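Local coordinates for cycloserine biosynthesis protein DcsG (Streptomyces lavendulae, PDB 6JIL), which catalyses the ATP-dependent, magnesium-requiring cyclisation of O-ureido-D-serine to the antibiotic D-cycloserine, as a monomeric ligase of the ATP-grasp family, at residues A[69-74]-A[81-86]; A[203-208]-A[213-218]. All coordinates share one frame; numbering follows the deposited sequence.

Contact 1: A[69-74]-A[81-86]; sequences FCERVS and TPMPLV
Met83, a selenomethionine in this crystal, reaches from the first turn of helix 83-89 onto helix 63-76 and meets Cys70, Glu71 and Ser74 there. The two helices are consecutive, linked through the short edge strand 78-79 of the four-stranded parallel sheet of an alpha/beta domain, and this contact illustrates how a single flexible side chain can bridge such a pair. The tight part is the inner one. The CG of Met83 lies beside its own backbone N (chi1 -69°), and further bends at chi2 and chi3 curl the chain back, placing its methyl end on Cys70: CE of Met83 is 3.5 Å from CB of Cys70. The selenium presses mainly on the helix backbone, with SE of Met83 3.5 Å from N of Glu71. One turn further on, Val86 continues the apolar seam by setting its CG1 branch 4.1 Å from SG of Cys70. Beneath both, Phe53 of strand 50-55 touches Cys70 and Val86, so the inner part of the pairing rests on the sheet.

Toward the partly exposed side the fit slackens and becomes more polar. Glu71 extends its CG anti to the backbone N and then bends at chi2 (57°), which swings its carboxylate across the outer flank of Met83, OE1 of Glu71 lying 3.8 Å from CG of Met83. That carboxylate also makes a weak hydrogen bond to His75 and a long, weak ion pair with Arg87. Ser74 presents CB to the selenomethionine, 4.0 Å from CG of Met83. Its hydroxyl turns to its own helix: OG of Ser74 donates to the carbonyl O of Glu71 at 2.5 Å.

Contact 2: A[203-208]-A[213-218]; sequences GAMLMP and HVPTLD. With ADP (adenosine-5'-diphosphate), chain G.
His213 opens the returning arm of a long beta-hairpin loop by donating its backbone N-H to Met205; the loop joins antiparallel strands 195-202 and 220-223 of the ATP-grasp fold and lines its nucleotide pocket. The bond is nearly straight, with N of His213 2.6 Å from O of Met205 and an N-H...O angle of 173°. N of Met205 in turn donates a more bent bond to the ribose, 3.2 Å from O2' of ADP (138°), so the Met205 backbone links the returning arm to the nucleotide. The His213 ring, its CG anti to the carbonyl carbon (chi1 -71°), swings back toward selenomethionine Met207. CG of Met207 comes within 3.3 Å of CE1 of His213 in an oblique approach, while the selenium lies at the ring edge, SE of Met207 4.5 Å from the His213 ring centroid. ND1 of His213 is buried here without a polar partner in the model. Phe219 meets the ring as well.

Val214 adds mainly backbone: its carbonyl carbon, together with Pro215 N, receives the selenium of Met205, also a selenomethionine, whose doubly bent chain sets SE 3.3 Å from N of Pro215. The proline ring adds an apolar touch through CD. On the pocket side, CG of Met205 lies 3.5 Å from O3' of ADP, while neighbouring Leu206 packs CD2 3.3 Å from C1' of ADP. Pro215 then centres an inverse gamma turn, and its carbonyl accepts a bond from Arg220, an inferred active-site residue. Beyond it, Thr216 is tied to the start of the 3-10 turn: OG1 of Thr216 donates to OD1 of Asp218 at 2.6 Å, on the syn side of the carboxylate.

How the contacts relate
The two contacts lie on opposite sides of the chain's centre, about 31 Å between centres, and share no helix, strand or loop. Contact 1 is largely buried and joins regular elements, two successive helices over a parallel sheet; its chemistry is apolar, with polar groups gathered at the outer margin. Contact 2 is only partly buried and joins the two arms of one irregular loop, where a straight backbone hydrogen bond accompanies selenium contacts and one arm also touches a bound nucleotide. In both, selenomethionine chains lean on backbone atoms, but only contact 2 includes residues that line the ADP pocket, and these belong to 203-208.

Contact 1: A[69-74]-A[81-86]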
ATOM      1  N   PHE A  69       8.173  10.508  12.761  1.00 13.70           N
ATOM      2  CA  PHE A  69       9.353  10.834  11.978  1.00 14.40           C
ATOM      3  C   PHE A  69       8.940  11.723  10.815  1.00 13.92           C
ATOM      4  O   PHE A  69       9.510  12.783  10.602  1.00 14.46           O
ATOM      5  CB  PHE A  69      10.003   9.553  11.449  1.00 14.80           C
ATOM      6  CG  PHE A  69      10.938   9.779  10.296  1.00 12.31           C
ATOM      7  CD1 PHE A  69      12.213  10.285  10.504  1.00 12.80           C
ATOM      8  CD2 PHE A  69      10.534   9.497   8.993  1.00 10.42           C
ATOM      9  CE1 PHE A  69      13.081  10.507   9.422  1.00 12.57           C
ATOM     10  CE2 PHE A  69      11.391   9.715   7.905  1.00  9.45           C
ATOM     11  CZ  PHE A  69      12.664  10.219   8.124  1.00  9.68           C
ATOM     12  N   CYS A  70       7.937  11.282  10.068  1.00 14.83           N
ATOM     13  CA  CYS A  70       7.444  12.047   8.932  1.00 15.08           C
ATOM     14  C   CYS A  70       7.037  13.451   9.366  1.00 15.40           C
ATOM     15  O   CYS A  70       7.396  14.438   8.721  1.00 14.89           O
ATOM     16  CB  CYS A  70       6.252  11.333   8.293  1.00 14.33           C
ATOM     17  SG  CYS A  70       6.648   9.722   7.595  1.00 15.81           S
ATOM     18  N   GLU A  71       6.276  13.530  10.455  1.00 16.21           N
ATOM     19  CA  GLU A  71       5.822  14.801  10.998  1.00 16.40           C
ATOM     20  C   GLU A  71       6.998  15.742  11.276  1.00 16.91           C
ATOM     21  O   GLU A  71       6.975  16.903  10.873  1.00 18.28           O
ATOM     22  CB  GLU A  71       5.030  14.558  12.283  1.00 19.21           C
ATOM     23  CG  GLU A  71       4.501  15.810  12.970  1.00 22.26           C
ATOM     24  CD  GLU A  71       3.613  16.652  12.067  1.00 25.92           C
ATOM     25  OE1 GLU A  71       2.816  16.077  11.291  1.00 26.57           O
ATOM     26  OE2 GLU A  71       3.706  17.896  12.144  1.00 29.09           O
ATOM     27  N   ARG A  72       8.026  15.243  11.958  1.00 16.37           N
ATOM     28  CA  ARG A  72       9.195  16.066  12.274  1.00 15.56           C
ATOM     29  C   ARG A  72       9.964  16.500  11.028  1.00 16.88           C
ATOM     30  O   ARG A  72      10.531  17.589  10.991  1.00 18.03           O
ATOM     31  CB  ARG A  72      10.169  15.314  13.181  1.00 14.62           C
ATOM     32  CG  ARG A  72       9.685  15.039  14.592  1.00 13.43           C
ATOM     33  CD  ARG A  72      10.886  14.657  15.476  1.00 12.69           C
ATOM     34  NE  ARG A  72      11.543  13.445  15.001  1.00 12.88           N
ATOM     35  CZ  ARG A  72      11.086  12.216  15.216  1.00 14.87           C
ATOM     36  NH1 ARG A  72       9.969  12.034  15.910  1.00 13.85           N
ATOM     37  NH2 ARG A  72      11.730  11.169  14.715  1.00 13.67           N
ATOM     38  N   VAL A  73      10.002  15.638  10.020  1.00 15.17           N
ATOM     39  CA  VAL A  73      10.717  15.947   8.797  1.00 16.39           C
ATOM     40  C   VAL A  73      10.018  17.057   8.007  1.00 17.23           C
ATOM     41  O   VAL A  73      10.673  17.884   7.378  1.00 17.43           O
ATOM     42  CB  VAL A  73      10.860  14.676   7.909  1.00 16.69           C
ATOM     43  CG1 VAL A  73      11.644  14.997   6.634  1.00 15.32           C
ATOM     44  CG2 VAL A  73      11.562  13.579   8.695  1.00 17.01           C
ATOM     45  N   SER A  74       8.691  17.079   8.063  1.00 17.37           N
ATOM     46  CA  SER A  74       7.897  18.072   7.340  1.00 20.09           C
ATOM     47  C   SER A  74       8.166  19.499   7.797  1.00 22.66           C
ATOM     48  O   SER A  74       7.856  20.455   7.086  1.00 22.71           O
ATOM     49  CB  SER A  74       6.408  17.788   7.516  1.00 18.02           C
ATOM     50  OG  SER A  74       6.017  18.049   8.851  1.00 18.45           O
ATOM     51  N   THR A  81       5.102  13.718  -0.646  1.00 20.78           N
ATOM     52  CA  THR A  81       3.781  13.265  -0.221  1.00 20.33           C
ATOM     53  C   THR A  81       3.564  13.965   1.117  1.00 20.22           C
ATOM     54  O   THR A  81       4.094  13.528   2.138  1.00 18.99           O
ATOM     55  CB  THR A  81       3.725  11.733  -0.005  1.00 19.67           C
ATOM     56  OG1 THR A  81       4.743  11.333   0.921  1.00 19.94           O
ATOM     57  CG2 THR A  81       3.917  11.002  -1.326  1.00 19.95           C
ATOM     58  N   PRO A  82       2.807  15.081   1.121  1.00 21.14           N
ATOM     59  CA  PRO A  82       2.528  15.845   2.344  1.00 20.78           C
ATOM     60  C   PRO A  82       1.835  15.011   3.411  1.00 20.39           C
ATOM     61  O   PRO A  82       1.181  14.019   3.098  1.00 18.05           O
ATOM     62  CB  PRO A  82       1.666  17.003   1.841  1.00 20.93           C
ATOM     63  CG  PRO A  82       0.984  16.417   0.638  1.00 22.21           C
ATOM     64  CD  PRO A  82       2.098  15.668  -0.030  1.00 20.30           C
HETATM   65  N   MSE A  83       1.974  15.431   4.666  1.00 21.01           N
HETATM   66  CA  MSE A  83       1.404  14.706   5.798  1.00 22.57           C
HETATM   67  C   MSE A  83      -0.026  14.202   5.658  1.00 21.67           C
HETATM   68  O   MSE A  83      -0.295  13.034   5.942  1.00 22.84           O
HETATM   69  CB  MSE A  83       1.557  15.533   7.074  1.00 25.22           C
HETATM   70  CG  MSE A  83       3.003  15.651   7.511  1.00 30.51           C
HETATM   71 SE   MSE A  83       3.776  13.927   7.972  1.00 36.60          SE
HETATM   72  CE  MSE A  83       4.207  13.262   6.227  1.00 38.28           C
ATOM     73  N   PRO A  84      -0.965  15.061   5.224  1.00 20.04           N
ATOM     74  CA  PRO A  84      -2.335  14.552   5.094  1.00 18.81           C
ATOM     75  C   PRO A  84      -2.354  13.247   4.294  1.00 18.31           C
ATOM     76  O   PRO A  84      -2.988  12.273   4.701  1.00 17.49           O
ATOM     77  CB  PRO A  84      -3.062  15.693   4.381  1.00 16.49           C
ATOM     78  CG  PRO A  84      -2.355  16.897   4.904  1.00 18.21           C
ATOM     79  CD  PRO A  84      -0.895  16.478   4.830  1.00 18.00           C
ATOM     80  N   LEU A  85      -1.641  13.236   3.168  1.00 17.07           N
ATOM     81  CA  LEU A  85      -1.552  12.057   2.304  1.00 16.84           C
ATOM     82  C   LEU A  85      -0.900  10.898   3.053  1.00 15.12           C
ATOM     83  O   LEU A  85      -1.371   9.769   2.996  1.00 15.66           O
ATOM     84  CB  LEU A  85      -0.712  12.362   1.055  1.00 17.30           C
ATOM     85  CG  LEU A  85      -0.955  11.593  -0.253  1.00 18.24           C
ATOM     86  CD1 LEU A  85       0.334  11.579  -1.044  1.00 14.31           C
ATOM     87  CD2 LEU A  85      -1.424  10.177   0.004  1.00 16.72           C
ATOM     88  N   VAL A  86       0.193  11.178   3.751  1.00 14.32           N
ATOM     89  CA  VAL A  86       0.897  10.143   4.494  1.00 16.27           C
ATOM     90  C   VAL A  86       0.024   9.440   5.534  1.00 17.68           C
ATOM     91  O   VAL A  86      -0.071   8.213   5.532  1.00 18.92           O
ATOM     92  CB  VAL A  86       2.155  10.719   5.196  1.00 18.17           C
ATOM     93  CG1 VAL A  86       2.800   9.655   6.100  1.00 15.78           C
ATOM     94  CG2 VAL A  86       3.154  11.199   4.144  1.00 16.18           C
TER

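Contact 2: A[203-208]-A[213-218]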
ATOM      1  N   GLY A 203       1.093 -13.538  -7.217  1.00 18.42           N
ATOM      2  CA  GLY A 203       0.380 -14.724  -6.779  1.00 19.01           C
ATOM      3  C   GLY A 203      -0.314 -14.539  -5.444  1.00 20.71           C
ATOM      4  O   GLY A 203      -0.068 -13.560  -4.741  1.00 20.60           O
ATOM      5  N   ALA A 204      -1.189 -15.480  -5.099  1.00 21.17           N
ATOM      6  CA  ALA A 204      -1.909 -15.427  -3.832  1.00 21.36           C
ATOM      7  C   ALA A 204      -0.882 -15.495  -2.705  1.00 22.04           C
ATOM      8  O   ALA A 204       0.172 -16.096  -2.865  1.00 23.82           O
ATOM      9  CB  ALA A 204      -2.887 -16.595  -3.741  1.00 18.00           C
HETATM   10  N   MSE A 205      -1.187 -14.881  -1.567  1.00 23.79           N
HETATM   11  CA  MSE A 205      -0.263 -14.877  -0.433  1.00 23.71           C
HETATM   12  C   MSE A 205      -0.732 -15.760   0.722  1.00 23.66           C
HETATM   13  O   MSE A 205       0.078 -16.299   1.481  1.00 22.38           O
HETATM   14  CB  MSE A 205      -0.081 -13.447   0.077  1.00 24.34           C
HETATM   15  CG  MSE A 205       0.600 -12.509  -0.907  1.00 28.23           C
HETATM   16 SE   MSE A 205       2.481 -12.915  -1.131  1.00 32.87          SE
HETATM   17  CE  MSE A 205       2.479 -13.558  -2.956  1.00 27.07           C
ATOM     18  N   LEU A 206      -2.044 -15.895   0.851  1.00 23.32           N
ATOM     19  CA  LEU A 206      -2.643 -16.690   1.911  1.00 23.10           C
ATOM     20  C   LEU A 206      -2.982 -18.099   1.421  1.00 25.57           C
ATOM     21  O   LEU A 206      -3.935 -18.290   0.662  1.00 25.98           O
ATOM     22  CB  LEU A 206      -3.909 -15.986   2.404  1.00 19.82           C
ATOM     23  CG  LEU A 206      -3.799 -14.754   3.315  1.00 18.63           C
ATOM     24  CD1 LEU A 206      -2.395 -14.167   3.298  1.00 18.31           C
ATOM     25  CD2 LEU A 206      -4.831 -13.738   2.886  1.00 13.70           C
HETATM   26  N   MSE A 207      -2.207 -19.086   1.863  1.00 27.15           N
HETATM   27  CA  MSE A 207      -2.433 -20.471   1.460  1.00 28.52           C
HETATM   28  C   MSE A 207      -3.559 -21.119   2.254  1.00 27.31           C
HETATM   29  O   MSE A 207      -3.759 -20.816   3.429  1.00 28.64           O
HETATM   30  CB  MSE A 207      -1.159 -21.297   1.644  1.00 32.18           C
HETATM   31  CG  MSE A 207       0.019 -20.852   0.791  1.00 38.80           C
HETATM   32 SE   MSE A 207      -0.387 -20.665  -1.099  1.00 51.55          SE
HETATM   33  CE  MSE A 207      -1.038 -22.451  -1.464  1.00 47.41           C
ATOM     34  N   PRO A 208      -4.314 -22.028   1.618  1.00 26.23           N
ATOM     35  CA  PRO A 208      -5.420 -22.714   2.292  1.00 26.18           C
ATOM     36  C   PRO A 208      -4.955 -23.448   3.554  1.00 26.51           C
ATOM     37  O   PRO A 208      -5.724 -23.627   4.489  1.00 26.78           O
ATOM     38  CB  PRO A 208      -5.928 -23.678   1.223  1.00 24.56           C
ATOM     39  CG  PRO A 208      -5.614 -22.965  -0.053  1.00 25.49           C
ATOM     40  CD  PRO A 208      -4.228 -22.440   0.206  1.00 25.74           C
ATOM     41  N   HIS A 213       2.433 -16.179   2.638  1.00 20.69           N
ATOM     42  CA  HIS A 213       3.617 -15.807   1.882  1.00 21.37           C
ATOM     43  C   HIS A 213       3.882 -14.317   1.908  1.00 20.53           C
ATOM     44  O   HIS A 213       3.051 -13.519   2.338  1.00 19.21           O
ATOM     45  CB  HIS A 213       3.506 -16.276   0.428  1.00 21.37           C
ATOM     46  CG  HIS A 213       3.624 -17.758   0.270  1.00 23.95           C
ATOM     47  ND1 HIS A 213       2.630 -18.531  -0.294  1.00 22.30           N
ATOM     48  CD2 HIS A 213       4.609 -18.614   0.635  1.00 24.49           C
ATOM     49  CE1 HIS A 213       2.998 -19.800  -0.267  1.00 25.13           C
ATOM     50  NE2 HIS A 213       4.193 -19.877   0.290  1.00 24.21           N
ATOM     51  N   VAL A 214       5.068 -13.968   1.434  1.00 19.70           N
ATOM     52  CA  VAL A 214       5.524 -12.600   1.358  1.00 21.21           C
ATOM     53  C   VAL A 214       5.845 -12.419  -0.139  1.00 22.04           C
ATOM     54  O   VAL A 214       6.509 -13.258  -0.739  1.00 21.88           O
ATOM     55  CB  VAL A 214       6.747 -12.433   2.310  1.00 22.09           C
ATOM     56  CG1 VAL A 214       8.024 -12.160   1.545  1.00 23.41           C
ATOM     57  CG2 VAL A 214       6.445 -11.362   3.323  1.00 21.94           C
ATOM     58  N   PRO A 215       5.353 -11.332  -0.760  1.00 22.79           N
ATOM     59  CA  PRO A 215       5.551 -11.023  -2.185  1.00 22.44           C
ATOM     60  C   PRO A 215       6.972 -10.853  -2.714  1.00 22.87           C
ATOM     61  O   PRO A 215       7.365  -9.758  -3.108  1.00 22.72           O
ATOM     62  CB  PRO A 215       4.719  -9.763  -2.372  1.00 21.66           C
ATOM     63  CG  PRO A 215       4.909  -9.074  -1.079  1.00 21.79           C
ATOM     64  CD  PRO A 215       4.706 -10.195  -0.084  1.00 22.61           C
ATOM     65  N   THR A 216       7.729 -11.944  -2.738  1.00 22.99           N
ATOM     66  CA  THR A 216       9.096 -11.918  -3.244  1.00 22.92           C
ATOM     67  C   THR A 216       9.075 -11.939  -4.778  1.00 22.64           C
ATOM     68  O   THR A 216       8.039 -12.206  -5.383  1.00 22.35           O
ATOM     69  CB  THR A 216       9.886 -13.123  -2.713  1.00 23.06           C
ATOM     70  OG1 THR A 216       9.058 -14.292  -2.761  1.00 23.90           O
ATOM     71  CG2 THR A 216      10.327 -12.875  -1.279  1.00 20.26           C
ATOM     72  N   LEU A 217      10.216 -11.667  -5.403  1.00 22.55           N
ATOM     73  CA  LEU A 217      10.303 -11.635  -6.868  1.00 22.72           C
ATOM     74  C   LEU A 217       9.706 -12.827  -7.607  1.00 21.32           C
ATOM     75  O   LEU A 217       9.112 -12.661  -8.669  1.00 20.53           O
ATOM     76  CB  LEU A 217      11.759 -11.444  -7.312  1.00 23.40           C
ATOM     77  CG  LEU A 217      12.280 -10.035  -7.034  1.00 24.53           C
ATOM     78  CD1 LEU A 217      13.735  -9.909  -7.462  1.00 24.35           C
ATOM     79  CD2 LEU A 217      11.406  -9.039  -7.784  1.00 24.24           C
ATOM     80  N   ASP A 218       9.859 -14.028  -7.063  1.00 20.06           N
ATOM     81  CA  ASP A 218       9.308 -15.198  -7.730  1.00 20.73           C
ATOM     82  C   ASP A 218       7.778 -15.188  -7.728  1.00 19.92           C
ATOM     83  O   ASP A 218       7.136 -15.934  -8.471  1.00 19.72           O
ATOM     84  CB  ASP A 218       9.856 -16.476  -7.087  1.00 20.85           C
ATOM     85  CG  ASP A 218       9.675 -16.503  -5.588  1.00 20.80           C
ATOM     86  OD1 ASP A 218       9.931 -15.474  -4.930  1.00 20.74           O
ATOM     87  OD2 ASP A 218       9.290 -17.567  -5.068  1.00 20.77           O
TER
HETATM   88  PB  ADP G 403      -0.596  -5.910   2.618  1.00 15.07           P
HETATM   89  O1B ADP G 403      -0.075  -6.499   1.210  1.00 15.55           O
HETATM   90  O2B ADP G 403      -0.468  -4.388   2.620  1.00 16.24           O
HETATM   91  O3B ADP G 403       0.272  -6.500   3.751  1.00 14.51           O
HETATM   92  PA  ADP G 403      -2.941  -6.957   1.634  1.00 15.40           P
HETATM   93  O1A ADP G 403      -4.286  -6.391   1.559  1.00 18.23           O
HETATM   94  O2A ADP G 403      -2.215  -6.672   0.248  1.00 18.51           O
HETATM   95  O3A ADP G 403      -2.166  -6.273   2.898  1.00 18.34           O
HETATM   96  O5' ADP G 403      -3.075  -8.534   1.923  1.00 19.41           O
HETATM   97  C5' ADP G 403      -1.836  -9.182   1.633  1.00 15.69           C
HETATM   98  C4' ADP G 403      -2.122 -10.416   0.768  1.00 17.85           C
HETATM   99  O4' ADP G 403      -3.128 -11.240   1.398  1.00 18.45           O
HETATM  100  C3' ADP G 403      -2.658 -10.017  -0.601  1.00 17.94           C
HETATM  101  O3' ADP G 403      -1.610  -9.824  -1.544  1.00 20.88           O
HETATM  102  C2' ADP G 403      -3.587 -11.179  -0.961  1.00 19.64           C
HETATM  103  O2' ADP G 403      -2.889 -12.221  -1.651  1.00 21.76           O
HETATM  104  C1' ADP G 403      -4.129 -11.641   0.411  1.00 19.75           C
HETATM  105  N9  ADP G 403      -5.457 -11.031   0.707  1.00 19.96           N
HETATM  106  C8  ADP G 403      -5.728 -10.028   1.605  1.00 19.04           C
HETATM  107  N7  ADP G 403      -7.004  -9.781   1.647  1.00 16.25           N
HETATM  108  C5  ADP G 403      -7.644 -10.597   0.785  1.00 17.79           C
HETATM  109  C6  ADP G 403      -9.007 -10.933   0.562  1.00 17.65           C
HETATM  110  N6  ADP G 403     -10.024 -10.203   1.160  1.00 15.38           N
HETATM  111  N1  ADP G 403      -9.292 -11.986  -0.228  1.00 17.83           N
HETATM  112  C2  ADP G 403      -8.334 -12.719  -0.797  1.00 18.87           C
HETATM  113  N3  ADP G 403      -7.044 -12.447  -0.611  1.00 18.46           N
HETATM  114  C4  ADP G 403      -6.656 -11.413   0.159  1.00 17.97           C